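Local coordinates for UTP-glucose-1-phosphate uridylyltransferase 2 (Trypanosoma brucei, PDB 3GUE), which probably catalyses the reversible transfer of a uridylyl group from UTP to glucose 1-phosphate, yielding UDP-glucose and diphosphate, and binds UDP-glucose, at residues R435-L440 / V452-N457; M161-P166 / V194-Y199; F242-C247 / F300-N305; L74-V79 / G211-F216. All coordinates share one frame; numbering follows the deposited sequence.

Contact 1 of 4, residues R435-L440 / V452-N457; sequences RQCTSL and VSVRGN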
# COMPACT_ATOMS: atom_id res chain seq x y z
N ARG A 435 -14.76 -8.53 16.61
CA ARG A 435 -13.80 -9.55 17.02
C ARG A 435 -14.34 -11.00 16.88
O ARG A 435 -13.57 -11.91 16.62
CB ARG A 435 -13.25 -9.29 18.44
CG ARG A 435 -14.31 -9.17 19.52
CD ARG A 435 -13.71 -8.95 20.92
NE ARG A 435 -14.81 -8.92 21.89
CZ ARG A 435 -15.44 -10.00 22.34
NH1 ARG A 435 -15.07 -11.23 21.95
NH2 ARG A 435 -16.45 -9.87 23.20
N GLN A 436 -15.65 -11.19 17.00
CA GLN A 436 -16.25 -12.51 16.81
C GLN A 436 -16.84 -12.70 15.41
O GLN A 436 -17.57 -13.66 15.16
CB GLN A 436 -17.35 -12.77 17.85
CG GLN A 436 -17.03 -12.31 19.27
CD GLN A 436 -18.14 -12.63 20.25
OE1 GLN A 436 -18.95 -11.77 20.60
NE2 GLN A 436 -18.19 -13.88 20.68
N CYS A 437 -16.56 -11.75 14.50
CA CYS A 437 -17.19 -11.76 13.19
C CYS A 437 -16.33 -12.49 12.16
O CYS A 437 -15.15 -12.18 11.98
CB CYS A 437 -17.46 -10.33 12.74
SG CYS A 437 -18.04 -10.23 11.07
N THR A 438 -16.90 -13.50 11.50
CA THR A 438 -16.16 -14.16 10.41
C THR A 438 -16.46 -13.46 9.07
O THR A 438 -15.67 -13.51 8.13
CB THR A 438 -16.40 -15.71 10.31
OG1 THR A 438 -17.75 -15.98 9.93
CG2 THR A 438 -16.11 -16.43 11.61
N SER A 439 -17.61 -12.80 9.00
CA SER A 439 -18.11 -12.25 7.74
C SER A 439 -19.20 -11.22 8.00
O SER A 439 -20.11 -11.46 8.78
CB SER A 439 -18.69 -13.40 6.91
OG SER A 439 -18.96 -13.00 5.61
N LEU A 440 -19.11 -10.06 7.37
CA LEU A 440 -20.19 -9.06 7.44
C LEU A 440 -20.45 -8.43 6.07
O LEU A 440 -19.55 -7.82 5.48
CB LEU A 440 -19.90 -7.97 8.49
CG LEU A 440 -20.85 -6.76 8.50
CD1 LEU A 440 -22.25 -7.08 9.10
CD2 LEU A 440 -20.22 -5.52 9.17
N VAL A 452 -23.09 -2.35 19.35
CA VAL A 452 -23.55 -3.46 18.51
C VAL A 452 -22.48 -4.55 18.41
O VAL A 452 -21.32 -4.27 18.15
CB VAL A 452 -24.00 -2.96 17.12
CG1 VAL A 452 -24.32 -4.11 16.18
CG2 VAL A 452 -25.24 -2.08 17.28
N SER A 453 -22.88 -5.80 18.64
CA SER A 453 -21.95 -6.92 18.60
C SER A 453 -22.24 -7.75 17.35
O SER A 453 -23.35 -8.25 17.18
CB SER A 453 -22.10 -7.76 19.88
OG SER A 453 -21.47 -9.03 19.78
N VAL A 454 -21.27 -7.85 16.45
CA VAL A 454 -21.47 -8.68 15.23
C VAL A 454 -20.73 -10.03 15.39
O VAL A 454 -19.52 -10.06 15.68
CB VAL A 454 -21.07 -7.95 13.90
CG1 VAL A 454 -21.14 -8.87 12.72
CG2 VAL A 454 -21.91 -6.70 13.65
N ARG A 455 -21.47 -11.13 15.21
CA ARG A 455 -20.95 -12.46 15.50
C ARG A 455 -21.22 -13.45 14.36
O ARG A 455 -22.35 -13.52 13.83
CB ARG A 455 -21.57 -13.01 16.78
CG ARG A 455 -21.29 -12.21 18.02
CD ARG A 455 -22.24 -12.60 19.15
NE ARG A 455 -22.08 -11.68 20.27
CZ ARG A 455 -22.65 -11.79 21.46
NH1 ARG A 455 -23.46 -12.80 21.74
NH2 ARG A 455 -22.41 -10.87 22.38
N GLY A 456 -20.21 -14.24 14.02
CA GLY A 456 -20.35 -15.28 13.00
C GLY A 456 -20.42 -14.67 11.61
O GLY A 456 -19.61 -13.80 11.29
N ASN A 457 -21.37 -15.16 10.79
CA ASN A 457 -21.66 -14.63 9.46
C ASN A 457 -22.93 -13.76 9.39
O ASN A 457 -24.06 -14.30 9.36
CB ASN A 457 -21.77 -15.77 8.44
CG ASN A 457 -20.46 -16.51 8.25
OD1 ASN A 457 -20.43 -17.73 8.14
ND2 ASN A 457 -19.37 -15.77 8.23
O HOH W 1 -17.86 -9.32 17.68
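Backbone hydrogen bonds carry most of the join between 435-440 and 452-457. The N-H of Gly456 points almost straight at Gln436 O, with N and O 2.9 Å apart, though it meets the carbonyl from above its plane. Gly456 O in turn is gripped by two successive amides: Thr438 N at 2.7 Å, again above the carbonyl plane, and Ser439 N at 3.2 Å, which lies in the plane on a lone pair. This double use goes with a beta bulge, the parallel register slipping by one residue between the pairs Cys437-Gly456 and Ser439-Asn457. Gly456, with a positive phi of 73°, and Asn457 form the corner. Successive parallel strands that bend at corners, each coil stacked on the last, are consistent with a left-handed beta-helix, as in the C-terminal domain of related UDP-glucose pyrophosphorylases. The apolar contacts of Val454 lie on the buried side, where its CG1, anti to the backbone N, touches Cys437 SG at 3.8 Å and, more loosely, Leu440 CD1. On the polar side Gln436 and Arg455 run side by side in the same direction, amide and guanidinium planes 54° apart. Arg455 NE donates to Ser453 OG at 2.8 Å, and a water bridges Gln436 N and Val454 O.

Contact 2 of 4, residues M161-P166 / V194-Y199; sequences MQNRVP and VYTVLY. With UPG (uridine-5'-diphosphate-glucose), chain C.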
# COMPACT_ATOMS: atom_id res chain seq x y z
N MET A 161 10.77 13.13 -1.03
CA MET A 161 9.76 13.60 -1.95
C MET A 161 9.86 12.82 -3.25
O MET A 161 10.89 12.80 -3.91
CB MET A 161 9.89 15.13 -2.22
CG MET A 161 8.72 15.67 -3.08
SD MET A 161 7.18 15.83 -2.14
CE MET A 161 7.58 17.16 -1.04
N GLN A 162 8.78 12.15 -3.61
CA GLN A 162 8.75 11.41 -4.84
C GLN A 162 8.38 12.35 -5.99
O GLN A 162 8.20 13.56 -5.81
CB GLN A 162 7.82 10.19 -4.73
CG GLN A 162 6.31 10.49 -4.70
CD GLN A 162 5.51 9.20 -4.76
OE1 GLN A 162 4.77 8.87 -3.84
NE2 GLN A 162 5.71 8.43 -5.82
N ASN A 163 8.34 11.78 -7.18
CA ASN A 163 8.00 12.50 -8.38
C ASN A 163 6.49 12.58 -8.57
O ASN A 163 5.71 12.02 -7.79
CB ASN A 163 8.64 11.78 -9.56
CG ASN A 163 10.14 11.60 -9.40
OD1 ASN A 163 10.67 10.49 -9.52
ND2 ASN A 163 10.83 12.70 -9.13
N ARG A 164 6.11 13.35 -9.58
CA ARG A 164 4.74 13.38 -10.12
C ARG A 164 4.76 13.35 -11.63
O ARG A 164 5.72 13.82 -12.28
CB ARG A 164 3.92 14.56 -9.61
CG ARG A 164 4.56 15.93 -9.75
CD ARG A 164 3.53 16.98 -9.34
NE ARG A 164 3.85 18.32 -9.84
CZ ARG A 164 3.03 19.37 -9.70
NH1 ARG A 164 1.87 19.23 -9.07
NH2 ARG A 164 3.39 20.56 -10.17
N VAL A 165 3.68 12.80 -12.18
CA VAL A 165 3.56 12.56 -13.60
C VAL A 165 2.17 13.04 -14.06
O VAL A 165 1.21 12.99 -13.29
CB VAL A 165 3.87 11.05 -14.00
CG1 VAL A 165 5.19 10.56 -13.41
CG2 VAL A 165 2.78 10.09 -13.61
N PRO A 166 2.04 13.54 -15.29
CA PRO A 166 0.67 13.92 -15.63
C PRO A 166 -0.21 12.71 -15.95
O PRO A 166 0.29 11.68 -16.42
CB PRO A 166 0.86 14.80 -16.88
CG PRO A 166 2.06 14.25 -17.54
CD PRO A 166 2.98 13.82 -16.40
N VAL A 194 9.96 4.72 -5.64
CA VAL A 194 10.96 4.80 -4.57
C VAL A 194 12.44 4.62 -4.97
O VAL A 194 13.31 5.31 -4.45
CB VAL A 194 10.60 3.84 -3.39
CG1 VAL A 194 10.71 2.34 -3.82
CG2 VAL A 194 11.47 4.16 -2.17
N TYR A 195 12.71 3.72 -5.91
CA TYR A 195 14.09 3.36 -6.23
C TYR A 195 14.79 4.52 -6.95
O TYR A 195 15.87 4.97 -6.52
CB TYR A 195 14.16 2.05 -7.03
CG TYR A 195 13.45 0.86 -6.37
CD1 TYR A 195 13.92 0.30 -5.16
CD2 TYR A 195 12.32 0.30 -6.97
CE1 TYR A 195 13.26 -0.80 -4.57
CE2 TYR A 195 11.67 -0.80 -6.39
CZ TYR A 195 12.14 -1.34 -5.18
OH TYR A 195 11.48 -2.43 -4.62
N THR A 196 14.16 5.04 -7.99
CA THR A 196 14.64 6.24 -8.72
C THR A 196 14.69 7.50 -7.86
O THR A 196 15.65 8.27 -7.94
CB THR A 196 13.85 6.48 -10.03
OG1 THR A 196 14.44 7.55 -10.78
CG2 THR A 196 12.40 6.80 -9.76
N VAL A 197 13.71 7.68 -6.99
CA VAL A 197 13.72 8.80 -6.06
C VAL A 197 14.90 8.73 -5.09
O VAL A 197 15.61 9.75 -4.90
CB VAL A 197 12.39 8.90 -5.30
CG1 VAL A 197 12.50 9.90 -4.15
CG2 VAL A 197 11.25 9.27 -6.28
N LEU A 198 15.11 7.56 -4.49
CA LEU A 198 16.28 7.32 -3.63
C LEU A 198 17.60 7.61 -4.36
O LEU A 198 18.52 8.22 -3.80
CB LEU A 198 16.27 5.88 -3.06
CG LEU A 198 15.45 5.60 -1.81
CD1 LEU A 198 15.51 4.08 -1.43
CD2 LEU A 198 15.86 6.50 -0.64
N TYR A 199 17.69 7.15 -5.61
CA TYR A 199 18.90 7.27 -6.44
C TYR A 199 19.13 8.71 -6.88
O TYR A 199 20.18 9.28 -6.62
CB TYR A 199 18.80 6.38 -7.70
CG TYR A 199 20.08 6.30 -8.53
CD1 TYR A 199 21.27 5.81 -7.98
CD2 TYR A 199 20.09 6.70 -9.88
CE1 TYR A 199 22.41 5.72 -8.73
CE2 TYR A 199 21.25 6.61 -10.64
CZ TYR A 199 22.40 6.12 -10.06
OH TYR A 199 23.55 6.04 -10.80
N1 UPG C . 2.00 5.19 -2.31
C2 UPG C . 3.09 6.07 -2.51
N3 UPG C . 3.27 6.57 -3.78
C4 UPG C . 2.46 6.26 -4.84
C5 UPG C . 1.39 5.38 -4.66
C6 UPG C . 1.15 4.83 -3.41
O2 UPG C . 3.87 6.44 -1.62
O4 UPG C . 2.71 6.78 -5.94
C1C UPG C . 1.75 4.62 -0.95
C2C UPG C . 0.35 4.64 -0.34
O2C UPG C . 0.07 5.91 0.26
C3C UPG C . 0.51 3.56 0.72
C4C UPG C . 1.37 2.53 0.01
O4C UPG C . 2.06 3.21 -1.06
O3C UPG C . 1.26 4.09 1.81
C5C UPG C . 0.50 1.40 -0.63
O5C UPG C . -0.30 1.83 -1.70
PA UPG C . -1.81 1.29 -1.88
O1A UPG C . -2.43 1.42 -0.53
O2A UPG C . -2.46 1.90 -3.05
O3A UPG C . -1.56 -0.31 -2.15
PB UPG C . -1.33 -1.05 -3.58
O1B UPG C . -0.25 -0.36 -4.29
O2B UPG C . -2.64 -1.30 -4.27
O3B UPG C . -0.89 -2.50 -3.04
C1' UPG C . 0.37 -2.62 -2.29
C2' UPG C . 1.28 -3.59 -3.03
C3' UPG C . 0.54 -4.91 -3.16
C4' UPG C . 0.23 -5.45 -1.75
C5' UPG C . -0.59 -4.41 -0.95
C6' UPG C . -0.63 -4.78 0.51
O2' UPG C . 1.61 -3.10 -4.35
O3' UPG C . 1.32 -5.81 -3.94
O4' UPG C . -0.48 -6.68 -1.83
O5' UPG C . 0.00 -3.09 -0.98
O6' UPG C . -1.68 -4.05 1.15
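The loop after strand 159-161 passes close to the first turns of helix 194-201, the backbones coming nearest at Gln162 and Val197, whose CA atoms are 5.7 Å apart, and no hydrogen bond joins the two segments. Val197 does the touching with both branches. Its CG1, anti to the backbone N, reaches Met161 O at 3.3 Å, while CG2 rests on Gln162 CA at 3.6 Å and also meets the end of the Asn163 side chain, which slides past the valine in the opposite direction. Within the GT-A-like nucleotidyltransferase fold, this loop leads from an edge strand of the central mixed sheet into the antiparallel sheet that holds 165-169, and it forms part of the uracil pocket. With CG in the crowded position between backbone N and carbonyl carbon (chi1 72°) and the chain extended beyond it, Gln162 carries its amide to the base of the bound UDP-glucose. Ligand N3 donates to Gln162 OE1 at 2.7 Å, and Gln162 NE2 returns a weak bond to O4 at 3.4 Å, so the amide reads the imide edge of uracil. Asp193, just ahead of the helix, accepts through OD2 from both Gln162 NE2 and Asn163 N, which probably helps set the way the amide faces.

Contact 3 of 4, residues F242-C247 / F300-N305; sequences FLMEVC and FFNTNN. With UPG (uridine-5'-diphosphate-glucose), chain C.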
# COMPACT_ATOMS: atom_id res chain seq x y z
N PHE A 242 16.95 -8.39 -2.12
CA PHE A 242 15.55 -8.07 -1.99
C PHE A 242 14.86 -9.26 -1.31
O PHE A 242 15.03 -10.42 -1.72
CB PHE A 242 15.01 -7.80 -3.39
CG PHE A 242 13.52 -7.55 -3.49
CD1 PHE A 242 13.04 -6.26 -3.73
CD2 PHE A 242 12.63 -8.59 -3.42
CE1 PHE A 242 11.66 -6.03 -3.88
CE2 PHE A 242 11.25 -8.38 -3.52
CZ PHE A 242 10.75 -7.10 -3.77
N LEU A 243 14.13 -8.96 -0.24
CA LEU A 243 13.27 -9.89 0.43
C LEU A 243 11.86 -9.30 0.54
O LEU A 243 11.68 -8.22 1.08
CB LEU A 243 13.83 -10.26 1.80
CG LEU A 243 13.20 -11.44 2.55
CD1 LEU A 243 14.22 -12.07 3.47
CD2 LEU A 243 11.91 -11.09 3.35
N MET A 244 10.87 -10.03 0.02
CA MET A 244 9.45 -9.68 0.17
C MET A 244 8.74 -10.53 1.23
O MET A 244 8.78 -11.75 1.16
CB MET A 244 8.74 -9.93 -1.17
CG MET A 244 7.22 -9.76 -1.09
SD MET A 244 6.37 -10.20 -2.61
CE MET A 244 6.94 -8.91 -3.72
N GLU A 245 8.07 -9.89 2.20
CA GLU A 245 7.23 -10.64 3.13
C GLU A 245 5.87 -10.86 2.46
O GLU A 245 5.34 -9.93 1.88
CB GLU A 245 7.05 -9.90 4.48
CG GLU A 245 8.33 -9.48 5.22
CD GLU A 245 8.01 -9.04 6.64
OE1 GLU A 245 6.81 -8.78 6.92
OE2 GLU A 245 8.94 -8.98 7.48
N VAL A 246 5.38 -12.10 2.47
CA VAL A 246 4.02 -12.44 2.01
C VAL A 246 3.22 -13.12 3.13
O VAL A 246 3.80 -13.69 4.06
CB VAL A 246 4.02 -13.37 0.76
CG1 VAL A 246 4.68 -12.71 -0.44
CG2 VAL A 246 4.67 -14.74 1.08
N CYS A 247 1.88 -13.07 3.02
CA CYS A 247 1.01 -13.83 3.91
C CYS A 247 0.22 -14.87 3.11
O CYS A 247 -0.08 -14.69 1.92
CB CYS A 247 0.04 -12.88 4.64
SG CYS A 247 0.81 -11.73 5.86
N PHE A 300 -0.35 -16.67 -2.03
CA PHE A 300 0.72 -15.87 -1.44
C PHE A 300 0.59 -14.39 -1.79
O PHE A 300 0.84 -13.96 -2.93
CB PHE A 300 2.09 -16.44 -1.78
CG PHE A 300 2.30 -17.85 -1.29
CD1 PHE A 300 2.26 -18.14 0.07
CD2 PHE A 300 2.51 -18.88 -2.18
CE1 PHE A 300 2.42 -19.43 0.53
CE2 PHE A 300 2.72 -20.21 -1.73
CZ PHE A 300 2.67 -20.48 -0.38
N PHE A 301 0.17 -13.60 -0.80
CA PHE A 301 -0.22 -12.21 -1.01
C PHE A 301 0.87 -11.29 -0.47
O PHE A 301 1.24 -11.38 0.68
CB PHE A 301 -1.57 -11.93 -0.29
CG PHE A 301 -2.37 -10.80 -0.88
CD1 PHE A 301 -3.09 -10.96 -2.07
CD2 PHE A 301 -2.46 -9.58 -0.23
CE1 PHE A 301 -3.84 -9.92 -2.59
CE2 PHE A 301 -3.21 -8.54 -0.75
CZ PHE A 301 -3.90 -8.70 -1.92
N ASN A 302 1.36 -10.39 -1.33
CA ASN A 302 2.35 -9.39 -0.95
C ASN A 302 1.84 -8.43 0.15
O ASN A 302 0.78 -7.79 -0.01
CB ASN A 302 2.79 -8.62 -2.20
CG ASN A 302 3.78 -7.53 -1.89
OD1 ASN A 302 4.59 -7.65 -0.92
ND2 ASN A 302 3.75 -6.45 -2.70
N THR A 303 2.59 -8.35 1.25
CA THR A 303 2.30 -7.44 2.35
C THR A 303 2.83 -6.04 2.02
O THR A 303 2.42 -5.07 2.64
CB THR A 303 2.96 -7.88 3.67
OG1 THR A 303 4.38 -7.74 3.57
CG2 THR A 303 2.59 -9.33 4.09
N ASN A 304 3.75 -5.96 1.06
CA ASN A 304 4.54 -4.74 0.72
C ASN A 304 5.53 -4.34 1.84
O ASN A 304 6.12 -3.26 1.81
CB ASN A 304 3.64 -3.57 0.21
CG ASN A 304 4.18 -2.92 -1.11
OD1 ASN A 304 4.90 -3.57 -1.88
ND2 ASN A 304 3.84 -1.64 -1.36
N ASN A 305 5.69 -5.22 2.84
CA ASN A 305 6.81 -5.17 3.77
C ASN A 305 8.01 -5.73 2.97
O ASN A 305 8.13 -6.96 2.82
CB ASN A 305 6.59 -6.08 5.01
CG ASN A 305 5.34 -5.71 5.86
OD1 ASN A 305 4.79 -4.61 5.79
ND2 ASN A 305 4.91 -6.66 6.67
N1 UPG C . 2.00 5.19 -2.31
C2 UPG C . 3.09 6.07 -2.51
N3 UPG C . 3.27 6.57 -3.78
C4 UPG C . 2.46 6.26 -4.84
C5 UPG C . 1.39 5.38 -4.66
C6 UPG C . 1.15 4.83 -3.41
O2 UPG C . 3.87 6.44 -1.62
O4 UPG C . 2.71 6.78 -5.94
C1C UPG C . 1.75 4.62 -0.95
C2C UPG C . 0.35 4.64 -0.34
O2C UPG C . 0.07 5.91 0.26
C3C UPG C . 0.51 3.56 0.72
C4C UPG C . 1.37 2.53 0.01
O4C UPG C . 2.06 3.21 -1.06
O3C UPG C . 1.26 4.09 1.81
C5C UPG C . 0.50 1.40 -0.63
O5C UPG C . -0.30 1.83 -1.70
PA UPG C . -1.81 1.29 -1.88
O1A UPG C . -2.43 1.42 -0.53
O2A UPG C . -2.46 1.90 -3.05
O3A UPG C . -1.56 -0.31 -2.15
PB UPG C . -1.33 -1.05 -3.58
O1B UPG C . -0.25 -0.36 -4.29
O2B UPG C . -2.64 -1.30 -4.27
O3B UPG C . -0.89 -2.50 -3.04
C1' UPG C . 0.37 -2.62 -2.29
C2' UPG C . 1.28 -3.59 -3.03
C3' UPG C . 0.54 -4.91 -3.16
C4' UPG C . 0.23 -5.45 -1.75
C5' UPG C . -0.59 -4.41 -0.95
C6' UPG C . -0.63 -4.78 0.51
O2' UPG C . 1.61 -3.10 -4.35
O3' UPG C . 1.32 -5.81 -3.94
O4' UPG C . -0.48 -6.68 -1.83
O5' UPG C . 0.00 -3.09 -0.98
O6' UPG C . -1.68 -4.05 1.15
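Strands 242-247 and 300-305 run antiparallel but splayed, 129° between their directions, with axes 4.5 Å apart at closest approach. They are neighbours in the central mixed sheet of the GT-A-like fold, and the second strand lines the sugar end of the UDP-glucose site. Cys247 and Phe301 form a hydrogen-bonded pair; Val246 faces Asn302 in a non-hydrogen-bonded one. Toward Asn305, whose O accepts from Glu245 N nearly along the C=O axis, Glu245 O takes two donors from one residue: Thr303 N in the carbonyl plane and Thr303 OG1, at 2.9 Å, well above it. That hydroxyl also accepts from Asn305 N, an ST turn, while Asn302 OD1 accepts from Asn304 N in an Asx turn. Glu245, its chain extended beyond CG, puts OE1 2.9 Å from Asn305 ND2; the amide meets the carboxylate from above, the two planes 76° apart. The other oxygen, OE2, forms a salt bridge with Arg371, which would help keep the buried acid ionised. Met244 crosses Asn302 at about a right angle, its CG and SD against OD1. The other branch of that amide, Asn302 ND2, donates to ligand O3' at 2.8 Å, while the backbone carbonyl Asn302 O accepts from ligand O4' at a very short 2.5 Å.

Contact 4 of 4, residues L74-V79 / G211-F216; sequences LRQAVV and GYRYMF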
# COMPACT_ATOMS: atom_id res chain seq x y z
N LEU A 74 21.52 -4.32 12.38
CA LEU A 74 20.53 -3.30 12.75
C LEU A 74 21.13 -1.90 12.66
O LEU A 74 20.48 -0.93 12.22
CB LEU A 74 20.00 -3.55 14.17
CG LEU A 74 19.00 -2.53 14.69
CD1 LEU A 74 17.71 -2.48 13.87
CD2 LEU A 74 18.72 -2.77 16.17
N ARG A 75 22.39 -1.80 13.06
CA ARG A 75 23.12 -0.55 12.92
C ARG A 75 23.22 -0.11 11.46
O ARG A 75 23.44 1.06 11.18
CB ARG A 75 24.51 -0.68 13.57
CG ARG A 75 24.48 -0.71 15.10
CD ARG A 75 25.85 -0.35 15.65
NE ARG A 75 26.85 -1.36 15.30
CZ ARG A 75 27.10 -2.47 15.98
NH1 ARG A 75 26.44 -2.76 17.11
NH2 ARG A 75 28.00 -3.33 15.53
N GLN A 76 23.06 -1.05 10.53
CA GLN A 76 23.05 -0.72 9.08
C GLN A 76 21.65 -0.45 8.48
O GLN A 76 21.53 -0.14 7.28
CB GLN A 76 23.74 -1.84 8.30
CG GLN A 76 25.25 -1.83 8.48
CD GLN A 76 25.97 -3.08 7.97
OE1 GLN A 76 27.12 -3.33 8.34
NE2 GLN A 76 25.30 -3.87 7.15
N ALA A 77 20.62 -0.56 9.32
CA ALA A 77 19.24 -0.56 8.85
C ALA A 77 18.56 0.83 8.94
O ALA A 77 18.92 1.66 9.76
CB ALA A 77 18.46 -1.63 9.57
N VAL A 78 17.60 1.07 8.06
CA VAL A 78 16.93 2.36 7.89
C VAL A 78 15.46 2.02 7.60
O VAL A 78 15.17 1.02 6.96
CB VAL A 78 17.53 3.18 6.69
CG1 VAL A 78 16.63 4.32 6.27
CG2 VAL A 78 18.95 3.74 7.02
N VAL A 79 14.55 2.83 8.10
CA VAL A 79 13.12 2.57 7.90
C VAL A 79 12.55 3.63 6.98
O VAL A 79 12.86 4.81 7.10
CB VAL A 79 12.34 2.48 9.24
CG1 VAL A 79 10.82 2.27 8.99
CG2 VAL A 79 12.88 1.35 10.10
N GLY A 211 27.14 4.47 6.08
CA GLY A 211 27.41 3.07 6.38
C GLY A 211 26.15 2.22 6.41
O GLY A 211 26.22 1.02 6.68
N TYR A 212 25.00 2.85 6.14
CA TYR A 212 23.74 2.09 6.03
C TYR A 212 23.73 1.24 4.75
O TYR A 212 24.21 1.69 3.70
CB TYR A 212 22.52 3.02 6.15
CG TYR A 212 22.48 3.79 7.45
CD1 TYR A 212 22.21 3.13 8.66
CD2 TYR A 212 22.80 5.17 7.51
CE1 TYR A 212 22.19 3.81 9.87
CE2 TYR A 212 22.79 5.86 8.73
CZ TYR A 212 22.48 5.18 9.90
OH TYR A 212 22.44 5.82 11.12
N ARG A 213 23.22 0.00 4.85
CA ARG A 213 23.22 -0.96 3.75
C ARG A 213 21.85 -1.60 3.53
O ARG A 213 21.65 -2.29 2.54
CB ARG A 213 24.23 -2.09 4.01
CG ARG A 213 25.69 -1.72 3.94
CD ARG A 213 26.10 -1.31 2.50
NE ARG A 213 27.51 -0.89 2.47
CZ ARG A 213 27.93 0.36 2.64
NH1 ARG A 213 27.07 1.32 2.87
NH2 ARG A 213 29.22 0.65 2.59
N TYR A 214 20.93 -1.44 4.48
CA TYR A 214 19.62 -2.09 4.41
C TYR A 214 18.47 -1.14 4.72
O TYR A 214 18.58 -0.27 5.61
CB TYR A 214 19.58 -3.29 5.37
CG TYR A 214 20.47 -4.42 4.94
CD1 TYR A 214 20.08 -5.28 3.93
CD2 TYR A 214 21.74 -4.61 5.52
CE1 TYR A 214 20.92 -6.36 3.51
CE2 TYR A 214 22.56 -5.66 5.10
CZ TYR A 214 22.14 -6.54 4.11
OH TYR A 214 22.98 -7.58 3.69
N MET A 215 17.38 -1.33 3.99
CA MET A 215 16.21 -0.53 4.17
C MET A 215 14.97 -1.40 4.29
O MET A 215 14.71 -2.22 3.42
CB MET A 215 16.02 0.46 3.02
CG MET A 215 14.72 1.22 3.08
SD MET A 215 14.66 2.54 1.85
CE MET A 215 15.95 3.62 2.45
N PHE A 216 14.22 -1.18 5.36
CA PHE A 216 12.90 -1.77 5.52
C PHE A 216 11.80 -0.78 5.11
O PHE A 216 11.67 0.32 5.68
CB PHE A 216 12.72 -2.30 6.96
CG PHE A 216 11.35 -2.89 7.21
CD1 PHE A 216 10.95 -4.06 6.57
CD2 PHE A 216 10.47 -2.27 8.09
CE1 PHE A 216 9.70 -4.59 6.76
CE2 PHE A 216 9.17 -2.81 8.32
CZ PHE A 216 8.80 -3.97 7.65
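Gln76, third residue of the type I turn from Leu74 to Ala77, lies along the 211-216 segment from root to tip. Its CB sits 3.9 Å from Arg213 N; CG, anti to the carbonyl carbon, comes 3.5 Å from Gly211 O; and the extended chain then brings NE2 alongside Tyr214, 3.9 Å from CE2 at the ring edge, with amide and ring planes only 8° apart. NE2 is also hydrogen-bonded to a glycerol, probably from the crystallisation liquor. Gln76 O takes two amides: Arg213 N, at 3.0 Å in the carbonyl plane on a lone pair, and Tyr214 N, above that plane. Val78 O then accepts from Phe216 N at 2.9 Å, nearly along the C=O axis, whereas Val78 N bonds only weakly to Tyr214 O. On the sheet face that carries Val78 and Met215, CG2 of the valine lies over one face of the Tyr212 ring, 4.0 Å from the centroid, in a CH-pi contact, and CG1 touches Met215 CE. Tyr214 points to the other side, where Leu232 and Met235 of helix 229-237 pack on it and its OH is hydrogen-bonded to His236. Adjacent parallel strands 77-83 and 214-219, with helices packed against them, are typical of the Rossmann-like nucleotide-binding half of a GT-A fold.

In the fold
Contact 3 is wholly buried near the middle of the chain; contacts 1, 2 and 4 are partly buried, contact 1 standing apart in the C-terminal parallel-stranded region, its centre about 28 Å from that of contact 3. Contacts 3 and 4 share the central mixed sheet, since strands 300-309 and 214-219 are neighbours, and Asn305 CB packs on Phe216 CE1 between them. Contact 2 joins the cluster through its helix: Leu198 meets Met215, and Tyr195 meets Phe242. Contacts 2 and 3 grasp opposite ends of UDP-glucose, uracil and sugar. The chemistry of the four differs: van der Waals touch in contact 2, antiparallel pairing with buried polar side chains in contact 3, and parallel pairing in contacts 1 and 4, bulged in contact 1.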